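Long-range contacts in alkaline phosphatase (Antarctic bacterium, PDB 2IUC), which probably hydrolyses phosphate monoesters under alkaline conditions, working with two zinc ions and one magnesium ion: residues Val81-Ser86 / Tyr98-Gly103; Ser300-Gly305 / Gly335-Thr340. All blocks are in the same frame, centred on the assembly; numbering follows the deposited sequence.

Contact 1: Val81-Ser86 / Tyr98-Gly103; sequences VTDSAS and YNAAIG. With ZN (zinc ion), chain D.
The loop and first helical turn of 81-86 lie against a type II beta turn running from Tyr98 to Ala101, and the backbones come closest at Ala85-Ala100 and Ser86-Asn99, with CA atoms 5.0 Å apart in both pairs. Asn99, at the second position of the turn, carries most of the polar contact because its amide can give and accept at once. ND2 donates to Val81 O at 2.8 Å, with the acceptor almost in the amide plane. OD1 takes the hydroxyl of Ser86, OG to OD1 2.8 Å, and a weak bond from Asp83 N. A chi1 of -76° turns the amide back toward the Asn99 N side and lays it alongside 81-86, within bonding distance of Val81 O, Asp83 N and Ser86 OG. The side chains of Asp83 and Asn99 run antiparallel past one another. Asp83 OD1 is gripped by two peptide N-H groups from opposite faces of the carboxylate: Ser86 N at 3.1 Å, on the syn side, and Ala100 N, also at 3.1 Å, from above the plane. Its OD2 forms a salt bridge with Arg148, so the acid is held at both oxygens. Ala85, small enough to let the turn come close, meets Ala101 O with CB at 3.2 Å and packs on Ile102 CD1 at 3.6 Å. Ser84 points away from the turn, and its OG binds a zinc ion at 2.0 Å. This is the Asp-Ser-Ala nucleophile motif of alkaline phosphatases: Asp83 N-caps helix 84-93, and Ser84, the predicted phosphoserine, sits in the first turn of that helix, facing the zinc ion.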
ATOM      1  N   VAL A  81       1.401   7.571  16.291  1.00 15.85           N
ATOM      2  CA  VAL A  81       2.115   8.246  15.171  1.00 15.09           C
ATOM      3  C   VAL A  81       3.619   8.439  15.472  1.00 15.16           C
ATOM      4  O   VAL A  81       4.029   9.194  16.401  1.00 12.66           O
ATOM      5  CB  VAL A  81       1.377   9.568  14.790  1.00 14.61           C
ATOM      6  CG1 VAL A  81       1.962  10.290  13.519  1.00 12.81           C
ATOM      7  CG2 VAL A  81      -0.162   9.293  14.672  1.00 15.68           C
ATOM      8  N   THR A  82       4.445   7.849  14.594  1.00 13.27           N
ATOM      9  CA  THR A  82       5.866   7.888  14.815  1.00 12.09           C
ATOM     10  C   THR A  82       6.436   9.209  14.270  1.00 10.85           C
ATOM     11  O   THR A  82       5.806   9.859  13.445  1.00 11.19           O
ATOM     12  CB  THR A  82       6.565   6.713  14.046  1.00 11.29           C
ATOM     13  OG1 THR A  82       7.928   6.634  14.480  1.00 16.00           O
ATOM     14  CG2 THR A  82       6.561   7.021  12.555  1.00 14.27           C
ATOM     15  N   ASP A  83       7.611   9.586  14.727  1.00 12.95           N
ATOM     16  CA  ASP A  83       8.410  10.608  13.992  1.00 12.80           C
ATOM     17  C   ASP A  83       9.544   9.906  13.243  1.00 11.75           C
ATOM     18  O   ASP A  83       9.700   8.667  13.324  1.00 10.24           O
ATOM     19  CB  ASP A  83       8.918  11.740  14.961  1.00 13.37           C
ATOM     20  CG  ASP A  83      10.181  11.363  15.754  1.00 15.70           C
ATOM     21  OD1 ASP A  83      10.478  10.165  16.078  1.00 20.51           O
ATOM     22  OD2 ASP A  83      10.911  12.307  16.096  1.00 17.46           O
ATOM     23  N   SER A  84      10.383  10.668  12.570  1.00 12.23           N
ATOM     24  CA  SER A  84      11.453  10.047  11.775  1.00 12.71           C
ATOM     25  C   SER A  84      12.533   9.382  12.624  1.00 11.89           C
ATOM     26  O   SER A  84      13.279   8.466  12.169  1.00 12.15           O
ATOM     27  CB  SER A  84      12.178  11.166  11.060  1.00 11.50           C
ATOM     28  OG  SER A  84      11.269  11.696  10.150  1.00 19.86           O
ATOM     29  N   ALA A  85      12.716   9.917  13.843  1.00 12.85           N
ATOM     30  CA  ALA A  85      13.782   9.432  14.718  1.00 11.35           C
ATOM     31  C   ALA A  85      13.502   7.991  15.162  1.00 12.83           C
ATOM     32  O   ALA A  85      14.401   7.103  14.986  1.00 13.69           O
ATOM     33  CB  ALA A  85      13.944  10.321  15.905  1.00 13.28           C
ATOM     34  N   SER A  86      12.317   7.755  15.738  1.00 12.34           N
ATOM     35  CA  SER A  86      12.031   6.391  16.204  1.00 12.78           C
ATOM     36  C   SER A  86      11.801   5.472  14.978  1.00 12.21           C
ATOM     37  O   SER A  86      12.140   4.307  15.034  1.00 13.89           O
ATOM     38  CB  SER A  86      10.867   6.337  17.154  1.00 12.11           C
ATOM     39  OG  SER A  86       9.794   7.075  16.658  1.00 19.61           O
ATOM     40  N   TYR A  98      11.110   5.598  21.658  1.00 15.25           N
ATOM     41  CA  TYR A  98      10.223   6.706  21.763  1.00 12.82           C
ATOM     42  C   TYR A  98      10.540   7.746  20.641  1.00 13.60           C
ATOM     43  O   TYR A  98      11.699   7.831  20.177  1.00 12.90           O
ATOM     44  CB  TYR A  98      10.361   7.362  23.174  1.00 13.83           C
ATOM     45  CG  TYR A  98      11.810   7.813  23.499  1.00 13.88           C
ATOM     46  CD1 TYR A  98      12.298   9.069  23.102  1.00 13.25           C
ATOM     47  CD2 TYR A  98      12.670   6.964  24.201  1.00 13.73           C
ATOM     48  CE1 TYR A  98      13.630   9.459  23.417  1.00 14.08           C
ATOM     49  CE2 TYR A  98      13.967   7.316  24.498  1.00 17.02           C
ATOM     50  CZ  TYR A  98      14.441   8.567  24.122  1.00 14.99           C
ATOM     51  OH  TYR A  98      15.743   8.842  24.439  1.00 18.38           O
ATOM     52  N   ASN A  99       9.510   8.459  20.180  1.00 14.39           N
ATOM     53  CA  ASN A  99       9.675   9.549  19.220  1.00 15.76           C
ATOM     54  C   ASN A  99      10.752  10.503  19.741  1.00 17.70           C
ATOM     55  O   ASN A  99      10.719  10.895  20.967  1.00 17.71           O
ATOM     56  CB  ASN A  99       8.336  10.335  19.050  1.00 17.06           C
ATOM     57  CG  ASN A  99       7.306   9.585  18.205  1.00 17.44           C
ATOM     58  OD1 ASN A  99       7.595   8.473  17.719  1.00 15.44           O
ATOM     59  ND2 ASN A  99       6.084  10.154  18.084  1.00 12.28           N
ATOM     60  N   ALA A 100      11.624  10.907  18.810  1.00 17.03           N
ATOM     61  CA  ALA A 100      12.859  11.742  19.014  1.00 15.04           C
ATOM     62  C   ALA A 100      14.124  10.960  19.338  1.00 12.80           C
ATOM     63  O   ALA A 100      15.216  11.513  19.287  1.00 12.47           O
ATOM     64  CB  ALA A 100      12.630  12.879  20.091  1.00 15.58           C
ATOM     65  N   ALA A 101      14.015   9.675  19.735  1.00 13.31           N
ATOM     66  CA  ALA A 101      15.249   8.886  20.019  1.00 13.19           C
ATOM     67  C   ALA A 101      16.097   8.629  18.783  1.00 14.95           C
ATOM     68  O   ALA A 101      15.549   8.254  17.740  1.00 14.60           O
ATOM     69  CB  ALA A 101      14.930   7.489  20.642  1.00 11.77           C
ATOM     70  N   ILE A 102      17.415   8.742  18.926  1.00 12.71           N
ATOM     71  CA  ILE A 102      18.362   8.396  17.825  1.00 14.66           C
ATOM     72  C   ILE A 102      19.210   7.233  18.357  1.00 14.83           C
ATOM     73  O   ILE A 102      20.069   7.408  19.245  1.00 14.84           O
ATOM     74  CB  ILE A 102      19.298   9.607  17.449  1.00 14.44           C
ATOM     75  CG1 ILE A 102      18.511  10.876  16.968  1.00 14.54           C
ATOM     76  CG2 ILE A 102      20.401   9.174  16.425  1.00 11.39           C
ATOM     77  CD1 ILE A 102      17.567  10.663  15.657  1.00 11.77           C
ATOM     78  N   GLY A 103      18.969   6.016  17.848  1.00 14.59           N
ATOM     79  CA  GLY A 103      19.859   4.916  18.159  1.00 13.39           C
ATOM     80  C   GLY A 103      19.856   4.521  19.607  1.00 14.28           C
ATOM     81  O   GLY A 103      20.857   3.980  20.102  1.00 15.38           O
TER
HETATM   82 ZN    ZN D1002      10.083  10.998   8.671  1.00 18.80          ZN

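Contact 2: Ser300-Gly305 / Gly335-Thr340. With ZN (zinc ion), chain D; ZN (zinc ion), chain C.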
ATOM      1  N   SER A 300       9.615   3.522   3.588  1.00 11.54           N
ATOM      2  CA  SER A 300       9.481   4.852   4.188  1.00 13.83           C
ATOM      3  C   SER A 300       9.413   4.680   5.678  1.00 13.57           C
ATOM      4  O   SER A 300       9.122   3.582   6.176  1.00 11.74           O
ATOM      5  CB  SER A 300       8.185   5.533   3.757  1.00 13.65           C
ATOM      6  OG  SER A 300       8.034   5.530   2.360  1.00 19.55           O
ATOM      7  N   ASP A 301       9.687   5.769   6.407  1.00 14.17           N
ATOM      8  CA  ASP A 301       9.452   5.720   7.847  1.00 13.81           C
ATOM      9  C   ASP A 301       8.001   5.873   8.318  1.00 13.97           C
ATOM     10  O   ASP A 301       7.641   5.342   9.387  1.00 15.44           O
ATOM     11  CB  ASP A 301      10.380   6.703   8.592  1.00 14.79           C
ATOM     12  CG  ASP A 301      10.310   8.168   8.041  1.00 15.40           C
ATOM     13  OD1 ASP A 301       9.609   8.504   7.051  1.00 13.55           O
ATOM     14  OD2 ASP A 301      10.867   9.059   8.732  1.00 22.24           O
ATOM     15  N   HIS A 302       7.161   6.610   7.579  1.00 12.01           N
ATOM     16  CA  HIS A 302       5.760   6.901   7.926  1.00 13.01           C
ATOM     17  C   HIS A 302       5.296   7.777   6.735  1.00 13.42           C
ATOM     18  O   HIS A 302       6.109   8.151   5.855  1.00 13.02           O
ATOM     19  CB  HIS A 302       5.665   7.719   9.276  1.00  9.73           C
ATOM     20  CG  HIS A 302       6.492   8.976   9.193  1.00  7.92           C
ATOM     21  ND1 HIS A 302       6.090  10.066   8.448  1.00 12.29           N
ATOM     22  CD2 HIS A 302       7.740   9.261   9.608  1.00 12.34           C
ATOM     23  CE1 HIS A 302       7.050  10.953   8.396  1.00 11.40           C
ATOM     24  NE2 HIS A 302       8.054  10.504   9.113  1.00 10.03           N
ATOM     25  N   GLU A 303       3.996   8.086   6.705  1.00 13.08           N
ATOM     26  CA  GLU A 303       3.368   8.952   5.744  1.00 12.76           C
ATOM     27  C   GLU A 303       3.261  10.372   6.310  1.00 14.71           C
ATOM     28  O   GLU A 303       3.138  10.544   7.531  1.00 14.07           O
ATOM     29  CB  GLU A 303       1.932   8.453   5.542  1.00 13.62           C
ATOM     30  CG  GLU A 303       1.299   9.062   4.320  1.00 15.86           C
ATOM     31  CD  GLU A 303       0.485  10.397   4.542  1.00 18.08           C
ATOM     32  OE1 GLU A 303       0.147  10.790   5.709  1.00 21.55           O
ATOM     33  OE2 GLU A 303       0.098  10.982   3.500  1.00 20.63           O
ATOM     34  N   THR A 304       3.285  11.366   5.441  1.00 14.72           N
ATOM     35  CA  THR A 304       3.028  12.750   5.906  1.00 16.87           C
ATOM     36  C   THR A 304       2.016  13.585   5.076  1.00 17.39           C
ATOM     37  O   THR A 304       2.071  13.646   3.811  1.00 17.29           O
ATOM     38  CB  THR A 304       4.312  13.582   5.854  1.00 15.55           C
ATOM     39  OG1 THR A 304       5.326  12.900   6.548  1.00 16.71           O
ATOM     40  CG2 THR A 304       4.090  15.048   6.559  1.00 14.19           C
ATOM     41  N   GLY A 305       1.144  14.320   5.798  1.00 16.88           N
ATOM     42  CA  GLY A 305       0.199  15.218   5.121  1.00 15.23           C
ATOM     43  C   GLY A 305      -1.180  14.694   4.717  1.00 15.16           C
ATOM     44  O   GLY A 305      -2.016  15.509   4.299  1.00 13.37           O
ATOM     45  N   GLY A 335      -0.916  18.534   8.565  1.00 18.07           N
ATOM     46  CA  GLY A 335       0.404  19.159   8.400  1.00 18.16           C
ATOM     47  C   GLY A 335       1.417  18.264   9.059  1.00 15.57           C
ATOM     48  O   GLY A 335       2.596  18.575   9.056  1.00 16.69           O
ATOM     49  N   GLY A 336       0.946  17.180   9.680  1.00 15.69           N
ATOM     50  CA  GLY A 336       1.804  16.207  10.401  1.00 15.83           C
ATOM     51  C   GLY A 336       1.876  14.813   9.762  1.00 15.91           C
ATOM     52  O   GLY A 336       1.410  14.626   8.629  1.00 14.30           O
ATOM     53  N   HIS A 337       2.439  13.854  10.509  1.00 16.15           N
ATOM     54  CA  HIS A 337       2.635  12.446  10.086  1.00 15.06           C
ATOM     55  C   HIS A 337       1.318  11.719  10.240  1.00 16.46           C
ATOM     56  O   HIS A 337       0.372  12.226  10.883  1.00 15.24           O
ATOM     57  CB  HIS A 337       3.730  11.793  10.971  1.00 14.43           C
ATOM     58  CG  HIS A 337       5.093  12.414  10.803  1.00 13.98           C
ATOM     59  ND1 HIS A 337       6.160  12.061  11.593  1.00 13.43           N
ATOM     60  CD2 HIS A 337       5.538  13.416   9.982  1.00 10.65           C
ATOM     61  CE1 HIS A 337       7.222  12.799  11.260  1.00 11.90           C
ATOM     62  NE2 HIS A 337       6.881  13.566  10.237  1.00  9.43           N
ATOM     63  N   SER A 338       1.208  10.574   9.576  1.00 14.56           N
ATOM     64  CA  SER A 338       0.075   9.681   9.835  1.00 14.89           C
ATOM     65  C   SER A 338       0.504   8.220  10.069  1.00 12.71           C
ATOM     66  O   SER A 338       1.656   7.879   9.811  1.00 12.59           O
ATOM     67  CB  SER A 338      -0.984   9.804   8.736  1.00 15.24           C
ATOM     68  OG  SER A 338      -0.562   9.239   7.500  1.00 17.20           O
ATOM     69  N   ALA A 339      -0.443   7.381  10.517  1.00 11.02           N
ATOM     70  CA  ALA A 339      -0.114   6.071  11.043  1.00 12.03           C
ATOM     71  C   ALA A 339      -0.395   4.956  10.069  1.00 11.73           C
ATOM     72  O   ALA A 339      -0.504   3.765  10.432  1.00 12.25           O
ATOM     73  CB  ALA A 339      -0.814   5.818  12.363  1.00 11.58           C
ATOM     74  N   THR A 340      -0.561   5.341   8.830  1.00 11.90           N
ATOM     75  CA  THR A 340      -0.864   4.297   7.815  1.00 13.41           C
ATOM     76  C   THR A 340       0.249   3.234   7.847  1.00 12.97           C
ATOM     77  O   THR A 340       1.449   3.565   8.092  1.00 10.75           O
ATOM     78  CB  THR A 340      -1.157   4.891   6.411  1.00 14.03           C
ATOM     79  OG1 THR A 340      -1.504   3.840   5.477  1.00 14.03           O
ATOM     80  CG2 THR A 340       0.010   5.738   5.887  1.00 11.59           C
TER
HETATM   81 ZN    ZN D1002      10.083  10.998   8.671  1.00 18.80          ZN
HETATM   82 ZN    ZN C1001       8.050  14.858   9.155  1.00 28.71          ZN
HETATM   83  O   HOH W   1       2.865   5.625   8.791  1.00 12.45           O
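Ser338 and Glu303 are joined twice, once through backbone and once through side chains. Ser338 N donates to Glu303 O at 2.8 Å. The hydroxyl of Ser338 also donates to Glu303 OE1; the modelled OG to OE1 distance, 2.5 Å, is shorter than usual and its exact value is doubtful. The Glu303 carbonyl oxygen has a second donor, His302 ND1 at 3.1 Å, and the two reach it from opposite faces of the carbonyl plane. The ring bond is nearly straight (166°), lies close to the imidazole plane and fixes the ring's rotation, leaving NE2 for zinc. Glu303 bends at chi2 (-92°) to bring its carboxylate back to Ser338; its OE2 is held by Gln49. Further along, Gly305 N donates to Gly336 O at 2.9 Å, and Gly305's positive phi suits a residue without a side chain. The result is a short, weakly bonded antiparallel ribbon carrying zinc ligands of the alkaline phosphatase active site. Asp301 OD2 and His302 NE2 bind one zinc ion, completed by Asp43 and Ser84; His337 NE2 binds the other with Asp259 and His263. Histidine suits both places, since one nitrogen binds metal while the other faces a carbonyl, Thr82 O in the case of His337. The two imidazoles form a face-to-face stack, centroids 3.5 Å apart and planes at 19°, with His337 ND1 over the centre of the His302 ring. Asp301 OD1 lies over the opposite face of the His302 ring, towards its rim. Thr304 and His337 run alongside each other, with Thr304 OG1 hydrogen-bonded to Asp259. Thr340 CG2 packs against Glu303 CB at 3.3 Å. A water bridges the carbonyls of Ser338 and Thr340.

How the contacts relate
The two contacts follow one another in the sequence, and their centres lie 13 Å apart, yet they meet directly at the dinuclear zinc site. Contact 1 brings the predicted nucleophile and contact 2 metal ligands: Ser84 OG and Asp301 OD2 sit 3.0 Å apart on the same zinc ion. The second zinc, carried by His337, is 4.4 Å from the first. Between the two contacts, Thr82 O probably accepts from His337 ND1 at 2.9 Å. Packing adds to the join, with Val81 CG1 3.4 Å from His337 CB and Thr82 CG2 3.5 Å from His302 CB, so the loop leading to the serine packs on the CB atoms of both histidines.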